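Local coordinates for mandelate racemase/muconate lactonizing enzyme-like protein (Rubrobacter xylanophilus DSM 9941, PDB 3CYJ), which belongs to the enolase superfamily, pairing an alpha+beta N-terminal domain with a TIM-barrel domain that binds a sodium ion in this model, at residues Lys65-Val69 against Arg84-Ile89. Numbering follows the deposited sequence.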
# COMPACT_ATOMS: atom_id res chain seq x y z
N LYS A 65 -3.43 27.41 33.90
CA LYS A 65 -3.70 25.98 33.79
C LYS A 65 -2.64 25.10 34.49
O LYS A 65 -2.95 24.02 34.93
CB LYS A 65 -3.80 25.53 32.32
CG LYS A 65 -4.98 26.08 31.54
CD LYS A 65 -6.33 25.82 32.27
CE LYS A 65 -6.71 24.40 32.27
NZ LYS A 65 -7.89 24.13 33.19
N LEU A 66 -1.39 25.55 34.57
CA LEU A 66 -0.34 24.63 34.96
C LEU A 66 0.12 24.74 36.43
O LEU A 66 0.35 23.73 37.08
CB LEU A 66 0.85 24.78 33.98
CG LEU A 66 0.46 24.56 32.48
CD1 LEU A 66 1.67 24.54 31.61
CD2 LEU A 66 -0.39 23.22 32.29
N ALA A 67 0.21 25.96 36.95
CA ALA A 67 0.73 26.19 38.31
C ALA A 67 -0.05 25.36 39.30
O ALA A 67 0.53 24.65 40.14
CB ALA A 67 0.72 27.75 38.67
N GLY A 68 -1.37 25.35 39.15
CA GLY A 68 -2.21 24.60 40.02
C GLY A 68 -1.98 23.10 39.96
O GLY A 68 -2.28 22.40 40.92
N VAL A 69 -1.50 22.58 38.84
CA VAL A 69 -1.25 21.11 38.73
C VAL A 69 0.10 20.79 39.40
O VAL A 69 0.23 19.77 40.06
CB VAL A 69 -1.23 20.65 37.24
CG1 VAL A 69 -0.75 19.20 37.09
CG2 VAL A 69 -2.63 20.84 36.61
N ARG A 84 -0.22 14.58 34.24
CA ARG A 84 -1.36 15.30 34.81
C ARG A 84 -1.55 16.65 34.06
O ARG A 84 -2.69 17.07 33.81
CB ARG A 84 -1.19 15.47 36.35
CG ARG A 84 -1.27 14.16 37.13
CD ARG A 84 -0.78 14.30 38.60
NE ARG A 84 -1.34 15.51 39.21
CZ ARG A 84 -0.59 16.46 39.76
NH1 ARG A 84 0.73 16.26 39.85
NH2 ARG A 84 -1.17 17.57 40.28
N MET A 85 -0.45 17.31 33.68
CA MET A 85 -0.59 18.58 32.94
C MET A 85 -1.25 18.38 31.55
O MET A 85 -2.19 19.11 31.19
CB MET A 85 0.75 19.30 32.79
CG MET A 85 1.30 20.01 34.09
SD MET A 85 2.70 21.15 33.87
CE MET A 85 4.10 20.02 33.62
N GLN A 86 -0.76 17.39 30.78
CA GLN A 86 -1.31 17.04 29.49
C GLN A 86 -2.82 16.67 29.58
O GLN A 86 -3.61 17.08 28.74
CB GLN A 86 -0.52 15.87 28.87
CG GLN A 86 0.95 16.08 28.67
CD GLN A 86 1.29 17.06 27.57
OE1 GLN A 86 0.42 17.72 26.94
NE2 GLN A 86 2.58 17.19 27.32
N ALA A 87 -3.21 15.89 30.61
CA ALA A 87 -4.59 15.50 30.77
C ALA A 87 -5.44 16.72 31.06
O ALA A 87 -6.53 16.86 30.51
CB ALA A 87 -4.73 14.46 31.90
N ALA A 88 -4.95 17.60 31.93
CA ALA A 88 -5.70 18.75 32.41
C ALA A 88 -5.98 19.75 31.30
O ALA A 88 -6.97 20.48 31.40
CB ALA A 88 -4.96 19.45 33.57
N ILE A 89 -5.14 19.82 30.26
CA ILE A 89 -5.33 20.89 29.28
C ILE A 89 -6.07 20.48 27.97
O ILE A 89 -6.05 21.21 26.99
CB ILE A 89 -4.00 21.61 28.97
CG1 ILE A 89 -3.04 20.69 28.19
CG2 ILE A 89 -3.35 22.16 30.25
CD1 ILE A 89 -1.74 21.41 27.93
O HOH W 1 -8.60 21.23 33.53
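Val69 lays its CG1 methyl over one face of the Arg84 guanidinium, 3.6 Å above the plane and displaced toward the rim. The same group bonds to Val69's own backbone: NH2 of Arg84 donates to Val69 O over 2.6 Å, meeting a lone pair in the carbonyl plane. The bond is bent, with 134° at the hydrogen. The carbonyl oxygen stands 31° out of the guanidinium plane. A bend at chi3 turns the guanidinium toward the end of helix 57-70, where NH2 meets Val69 O, and Ser73 takes a hydrogen bond from NH1.

Away from the guanidinium the contact is apolar. Val69 CG1, anti to the backbone N, also reaches Met85 CG at 3.7 Å, while its other branch, CG2, rests on Ala88 CB. These are helices 57-70 and 78-88 of the N-terminal domain of the enolase superfamily, the helical part that accompanies its antiparallel sheet. The two segments run roughly antiparallel at 137°. Their axes come within 9.8 Å of each other. On the buried side Leu66 crosses Met85 at about a right angle, its CD2 beside the sulfur, and the same methyl meets Ile89 CG2 at 3.7 Å. Helix 97-116 backs this layer, with Ala101 against Leu66, Val105 against Met85 and Val102 against Ile89.

At the far end Lys65 packs CB on Ile89 CG2, then bends at chi2 and chi3 so that NZ donates to a water, which in turn donates to Ala88 O at 2.8 Å. Lys65 also touches Asp55 of a second subunit.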